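Local coordinates for importin-95 (Chaetomium thermophilum, PDB 4XRI), which probably works as an importin-beta nuclear transport receptor, carrying proteins into the nucleus and binding a small Ran-type GTPase, at residues Tyr261-Phe273 and Pro320-Val332. The protein carries 2 engineered substitutions. Numbering follows the deposited sequence.
Sequences YEHMRYYMEKALF and PFYNFARVATNEV. With SO4 (sulfate ion), chain H.
Met268 crosses one face of the Phe324 ring, its CG 3.7 Å from Phe324 CD1. Met268 SD stands farther above that face, a Met-aromatic contact. The ring's rim meets Arg265 CA. Tyr261 completes an aromatic cluster: its CE1 is 3.6 Å from Phe324 CD2, with the planes turned 58° apart. The rings of Tyr261 and Tyr322 are nearly parallel but slid apart and barely overlap. Farther along, Phe273 CE2 packs on Ala328 CB at 3.5 Å. In Phe273 a chi1 of -165° sets CG anti to the backbone N and carries the ring across to Ala328 and Glu331. Arg265 CB is centred over a face of Tyr322, a CH-pi contact. At the polar edge Tyr322 OH donates to Glu262 O (2.7 Å), tilted 23° from the carbonyl plane. Tyr322 N donates almost straight to Tyr261 OH (3.0 Å), which also bonds Glu302. With an alanine at Tyr322, Glu262 O is likely to lose this donor and Arg265 CB its ring. The contact joins the starts of helices 265-280 and 324-340, nearly parallel over 265-273 and 324-332, in the HEAT-repeat solenoid. Helix 285-310 meets Tyr261 and Ala328; helices 243-260 and 354-369 pack against Met268 and Val332 respectively.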
loop_
_atom_site.group_PDB
_atom_site.type_symbol
_atom_site.label_atom_id
_atom_site.label_comp_id
_atom_site.label_asym_id
_atom_site.label_seq_id
_atom_site.Cartn_x
_atom_site.Cartn_y
_atom_site.Cartn_z
ATOM N N TYR A 261 -12.311 -8.031 18.851
ATOM C CA TYR A 261 -11.950 -9.447 18.825
ATOM C C TYR A 261 -11.786 -10.022 20.228
ATOM O O TYR A 261 -12.271 -11.116 20.525
ATOM C CB TYR A 261 -10.655 -9.646 18.030
ATOM C CG TYR A 261 -10.061 -11.033 18.154
ATOM C CD1 TYR A 261 -10.368 -12.023 17.234
ATOM C CD2 TYR A 261 -9.179 -11.346 19.185
ATOM C CE1 TYR A 261 -9.825 -13.287 17.339
ATOM C CE2 TYR A 261 -8.636 -12.607 19.302
ATOM C CZ TYR A 261 -8.959 -13.574 18.374
ATOM O OH TYR A 261 -8.421 -14.833 18.484
ATOM N N GLU A 262 -11.103 -9.269 21.085
ATOM C CA GLU A 262 -10.764 -9.724 22.429
ATOM C C GLU A 262 -11.987 -10.012 23.299
ATOM O O GLU A 262 -11.886 -10.721 24.300
ATOM C CB GLU A 262 -9.876 -8.687 23.120
ATOM C CG GLU A 262 -10.543 -7.341 23.347
ATOM C CD GLU A 262 -9.623 -6.344 24.028
ATOM O OE1 GLU A 262 -8.534 -6.754 24.481
ATOM O OE2 GLU A 262 -9.987 -5.151 24.106
ATOM N N HIS A 263 -13.140 -9.470 22.916
ATOM C CA HIS A 263 -14.362 -9.654 23.699
ATOM C C HIS A 263 -15.302 -10.711 23.118
ATOM O O HIS A 263 -16.420 -10.884 23.605
ATOM C CB HIS A 263 -15.128 -8.331 23.819
ATOM C CG HIS A 263 -14.377 -7.248 24.529
ATOM N ND1 HIS A 263 -14.176 -7.247 25.892
ATOM C CD2 HIS A 263 -13.802 -6.113 24.063
ATOM C CE1 HIS A 263 -13.499 -6.165 26.234
ATOM N NE2 HIS A 263 -13.259 -5.461 25.143
ATOM N N MET A 264 -14.855 -11.428 22.094
ATOM C CA MET A 264 -15.778 -12.209 21.271
ATOM C C MET A 264 -15.913 -13.692 21.614
ATOM O O MET A 264 -16.772 -14.374 21.051
ATOM C CB MET A 264 -15.373 -12.085 19.802
ATOM C CG MET A 264 -15.698 -10.736 19.181
ATOM S SD MET A 264 -17.461 -10.354 19.256
ATOM C CE MET A 264 -17.506 -9.186 20.615
ATOM N N ARG A 265 -15.080 -14.188 22.524
ATOM C CA ARG A 265 -15.052 -15.619 22.835
ATOM C C ARG A 265 -16.425 -16.187 23.193
ATOM O O ARG A 265 -16.886 -17.146 22.574
ATOM C CB ARG A 265 -14.080 -15.900 23.979
ATOM C CG ARG A 265 -13.921 -17.380 24.294
ATOM C CD ARG A 265 -12.769 -17.608 25.250
ATOM N NE ARG A 265 -11.915 -18.709 24.815
ATOM C CZ ARG A 265 -10.691 -18.930 25.283
ATOM N NH1 ARG A 265 -10.180 -18.120 26.200
ATOM N NH2 ARG A 265 -9.978 -19.954 24.832
ATOM N N TYR A 266 -17.071 -15.585 24.188
ATOM C CA TYR A 266 -18.382 -16.038 24.644
ATOM C C TYR A 266 -19.409 -16.045 23.516
ATOM O O TYR A 266 -20.116 -17.031 23.313
ATOM C CB TYR A 266 -18.879 -15.157 25.794
ATOM C CG TYR A 266 -20.335 -15.370 26.158
ATOM C CD1 TYR A 266 -20.715 -16.395 27.015
ATOM C CD2 TYR A 266 -21.327 -14.535 25.655
ATOM C CE1 TYR A 266 -22.043 -16.588 27.356
ATOM C CE2 TYR A 266 -22.657 -14.722 25.988
ATOM C CZ TYR A 266 -23.009 -15.750 26.839
ATOM O OH TYR A 266 -24.331 -15.937 27.173
ATOM N N TYR A 267 -19.476 -14.940 22.781
ATOM C CA TYR A 267 -20.468 -14.773 21.725
ATOM C C TYR A 267 -20.211 -15.693 20.537
ATOM O O TYR A 267 -21.150 -16.199 19.921
ATOM C CB TYR A 267 -20.499 -13.318 21.266
ATOM C CG TYR A 267 -20.745 -12.358 22.407
ATOM C CD1 TYR A 267 -22.021 -12.183 22.927
ATOM C CD2 TYR A 267 -19.701 -11.640 22.976
ATOM C CE1 TYR A 267 -22.253 -11.315 23.974
ATOM C CE2 TYR A 267 -19.922 -10.768 24.022
ATOM C CZ TYR A 267 -21.201 -10.608 24.518
ATOM O OH TYR A 267 -21.430 -9.742 25.561
ATOM N N MET A 268 -18.938 -15.904 20.221
ATOM C CA MET A 268 -18.554 -16.808 19.143
ATOM C C MET A 268 -19.089 -18.211 19.410
ATOM O O MET A 268 -19.771 -18.798 18.570
ATOM C CB MET A 268 -17.031 -16.844 18.976
ATOM C CG MET A 268 -16.548 -17.874 17.971
ATOM S SD MET A 268 -17.032 -17.489 16.277
ATOM C CE MET A 268 -15.891 -16.167 15.881
ATOM N N GLU A 269 -18.778 -18.733 20.592
ATOM C CA GLU A 269 -19.265 -20.040 21.014
ATOM C C GLU A 269 -20.786 -20.064 21.125
ATOM O O GLU A 269 -21.428 -21.049 20.760
ATOM C CB GLU A 269 -18.636 -20.435 22.355
ATOM C CG GLU A 269 -17.167 -20.802 22.261
ATOM C CD GLU A 269 -16.461 -20.763 23.605
ATOM O OE1 GLU A 269 -15.245 -20.481 23.623
ATOM O OE2 GLU A 269 -17.118 -21.008 24.640
ATOM N N LYS A 270 -21.359 -18.970 21.617
ATOM C CA LYS A 270 -22.795 -18.911 21.873
ATOM C C LYS A 270 -23.637 -18.851 20.598
ATOM O O LYS A 270 -24.660 -19.532 20.499
ATOM C CB LYS A 270 -23.127 -17.704 22.759
ATOM C CG LYS A 270 -24.599 -17.586 23.131
ATOM C CD LYS A 270 -24.965 -18.507 24.283
ATOM C CE LYS A 270 -26.462 -18.483 24.549
ATOM N NZ LYS A 270 -26.980 -17.096 24.717
ATOM N N ALA A 271 -23.224 -18.044 19.625
ATOM C CA ALA A 271 -24.090 -17.781 18.478
ATOM C C ALA A 271 -23.366 -17.516 17.157
ATOM O O ALA A 271 -23.791 -18.014 16.112
ATOM C CB ALA A 271 -25.004 -16.611 18.796
ATOM N N LEU A 272 -22.289 -16.736 17.203
ATOM C CA LEU A 272 -21.635 -16.252 15.987
ATOM C C LEU A 272 -21.182 -17.382 15.067
ATOM O O LEU A 272 -21.296 -17.278 13.842
ATOM C CB LEU A 272 -20.436 -15.369 16.340
ATOM C CG LEU A 272 -20.724 -14.175 17.252
ATOM C CD1 LEU A 272 -19.503 -13.272 17.342
ATOM C CD2 LEU A 272 -21.943 -13.398 16.767
ATOM N N PHE A 273 -20.659 -18.445 15.670
ATOM C CA PHE A 273 -20.238 -19.640 14.945
ATOM C C PHE A 273 -21.343 -20.124 14.009
ATOM O O PHE A 273 -21.157 -20.198 12.797
ATOM C CB PHE A 273 -19.855 -20.745 15.935
ATOM C CG PHE A 273 -19.081 -21.879 15.323
ATOM C CD1 PHE A 273 -18.941 -23.076 16.002
ATOM C CD2 PHE A 273 -18.482 -21.745 14.081
ATOM C CE1 PHE A 273 -18.228 -24.123 15.453
ATOM C CE2 PHE A 273 -17.766 -22.789 13.527
ATOM C CZ PHE A 273 -17.636 -23.979 14.215
ATOM N N PRO A 320 -4.427 -11.397 23.523
ATOM C CA PRO A 320 -5.430 -12.462 23.633
ATOM C C PRO A 320 -5.654 -13.184 22.304
ATOM O O PRO A 320 -5.843 -12.537 21.279
ATOM C CB PRO A 320 -6.689 -11.709 24.076
ATOM C CG PRO A 320 -6.168 -10.522 24.807
ATOM C CD PRO A 320 -4.908 -10.125 24.092
ATOM N N PHE A 321 -5.619 -14.513 22.334
ATOM C CA PHE A 321 -5.767 -15.325 21.129
ATOM C C PHE A 321 -6.638 -16.542 21.422
ATOM O O PHE A 321 -6.335 -17.325 22.323
ATOM C CB PHE A 321 -4.393 -15.753 20.601
ATOM C CG PHE A 321 -4.451 -16.557 19.333
ATOM C CD1 PHE A 321 -4.683 -15.941 18.117
ATOM C CD2 PHE A 321 -4.260 -17.928 19.358
ATOM C CE1 PHE A 321 -4.736 -16.676 16.949
ATOM C CE2 PHE A 321 -4.308 -18.669 18.194
ATOM C CZ PHE A 321 -4.548 -18.043 16.988
ATOM N N TYR A 322 -7.714 -16.702 20.655
ATOM C CA TYR A 322 -8.733 -17.699 20.970
ATOM C C TYR A 322 -8.821 -18.832 19.953
ATOM O O TYR A 322 -9.634 -19.741 20.114
ATOM C CB TYR A 322 -10.100 -17.026 21.088
ATOM C CG TYR A 322 -10.143 -15.893 22.085
ATOM C CD1 TYR A 322 -9.689 -16.069 23.386
ATOM C CD2 TYR A 322 -10.636 -14.645 21.725
ATOM C CE1 TYR A 322 -9.727 -15.032 24.302
ATOM C CE2 TYR A 322 -10.678 -13.605 22.631
ATOM C CZ TYR A 322 -10.223 -13.802 23.918
ATOM O OH TYR A 322 -10.269 -12.762 24.817
ATOM N N ASN A 323 -7.997 -18.771 18.912
ATOM C CA ASN A 323 -7.970 -19.806 17.880
ATOM C C ASN A 323 -9.336 -20.066 17.241
ATOM O O ASN A 323 -9.709 -21.217 17.013
ATOM C CB ASN A 323 -7.429 -21.118 18.458
ATOM C CG ASN A 323 -6.061 -21.477 17.913
ATOM O OD1 ASN A 323 -5.748 -21.199 16.755
ATOM N ND2 ASN A 323 -5.233 -22.090 18.751
ATOM N N PHE A 324 -10.075 -18.996 16.960
ATOM C CA PHE A 324 -11.409 -19.109 16.371
ATOM C C PHE A 324 -11.397 -19.883 15.060
ATOM O O PHE A 324 -12.187 -20.808 14.866
ATOM C CB PHE A 324 -12.010 -17.721 16.137
ATOM C CG PHE A 324 -12.458 -17.034 17.393
ATOM C CD1 PHE A 324 -12.857 -17.765 18.499
ATOM C CD2 PHE A 324 -12.482 -15.653 17.467
ATOM C CE1 PHE A 324 -13.269 -17.129 19.655
ATOM C CE2 PHE A 324 -12.893 -15.013 18.616
ATOM C CZ PHE A 324 -13.288 -15.751 19.712
ATOM N N ALA A 325 -10.496 -19.489 14.164
ATOM C CA ALA A 325 -10.398 -20.100 12.842
ATOM C C ALA A 325 -10.046 -21.581 12.924
ATOM O O ALA A 325 -10.620 -22.404 12.210
ATOM C CB ALA A 325 -9.372 -19.363 12.002
ATOM N N ARG A 326 -9.109 -21.912 13.807
ATOM C CA ARG A 326 -8.680 -23.293 14.005
ATOM C C ARG A 326 -9.850 -24.176 14.434
ATOM O O ARG A 326 -10.098 -25.231 13.850
ATOM C CB ARG A 326 -7.558 -23.354 15.045
ATOM C CG ARG A 326 -6.949 -24.730 15.233
ATOM C CD ARG A 326 -5.909 -24.720 16.343
ATOM N NE ARG A 326 -5.235 -26.009 16.478
ATOM C CZ ARG A 326 -5.719 -27.037 17.166
ATOM N NH1 ARG A 326 -6.887 -26.931 17.784
ATOM N NH2 ARG A 326 -5.038 -28.173 17.234
ATOM N N VAL A 327 -10.566 -23.724 15.458
ATOM C CA VAL A 327 -11.739 -24.428 15.960
ATOM C C VAL A 327 -12.821 -24.567 14.889
ATOM O O VAL A 327 -13.476 -25.605 14.786
ATOM C CB VAL A 327 -12.330 -23.702 17.196
ATOM C CG1 VAL A 327 -13.675 -24.304 17.595
ATOM C CG2 VAL A 327 -11.349 -23.752 18.359
ATOM N N ALA A 328 -12.985 -23.528 14.079
ATOM C CA ALA A 328 -14.078 -23.468 13.111
ATOM C C ALA A 328 -13.771 -24.177 11.794
ATOM O O ALA A 328 -14.639 -24.271 10.927
ATOM C CB ALA A 328 -14.443 -22.020 12.838
ATOM N N THR A 329 -12.541 -24.669 11.658
ATOM C CA THR A 329 -12.052 -25.255 10.408
ATOM C C THR A 329 -13.008 -26.263 9.771
ATOM O O THR A 329 -13.355 -26.144 8.596
ATOM C CB THR A 329 -10.696 -25.957 10.621
ATOM O OG1 THR A 329 -9.721 -25.001 11.053
ATOM C CG2 THR A 329 -10.225 -26.605 9.327
ATOM N N ASN A 330 -13.440 -27.247 10.554
ATOM C CA ASN A 330 -14.257 -28.339 10.031
ATOM C C ASN A 330 -15.639 -27.913 9.539
ATOM O O ASN A 330 -16.294 -28.651 8.801
ATOM C CB ASN A 330 -14.413 -29.428 11.091
ATOM C CG ASN A 330 -13.127 -30.189 11.333
ATOM O OD1 ASN A 330 -12.231 -30.198 10.490
ATOM N ND2 ASN A 330 -13.029 -30.834 12.489
ATOM N N GLU A 331 -16.079 -26.728 9.941
ATOM C CA GLU A 331 -17.391 -26.241 9.535
ATOM C C GLU A 331 -17.297 -25.213 8.409
ATOM O O GLU A 331 -18.076 -25.249 7.455
ATOM C CB GLU A 331 -18.130 -25.636 10.732
ATOM C CG GLU A 331 -18.233 -26.557 11.940
ATOM C CD GLU A 331 -19.176 -27.727 11.725
ATOM O OE1 GLU A 331 -19.902 -27.744 10.707
ATOM O OE2 GLU A 331 -19.192 -28.634 12.583
ATOM N N VAL A 332 -16.334 -24.305 8.521
ATOM C CA VAL A 332 -16.240 -23.164 7.615
ATOM C C VAL A 332 -15.511 -23.483 6.307
ATOM O O VAL A 332 -15.950 -23.075 5.231
ATOM C CB VAL A 332 -15.535 -21.979 8.308
ATOM C CG1 VAL A 332 -15.327 -20.828 7.335
ATOM C CG2 VAL A 332 -16.345 -21.520 9.514
HETATM S S SO4 H . -15.254 -14.936 27.749
HETATM O O1 SO4 H . -13.917 -14.594 28.219
HETATM O O2 SO4 H . -15.526 -14.214 26.512
HETATM O O3 SO4 H . -15.336 -16.373 27.510
HETATM O O4 SO4 H . -16.235 -14.553 28.755
#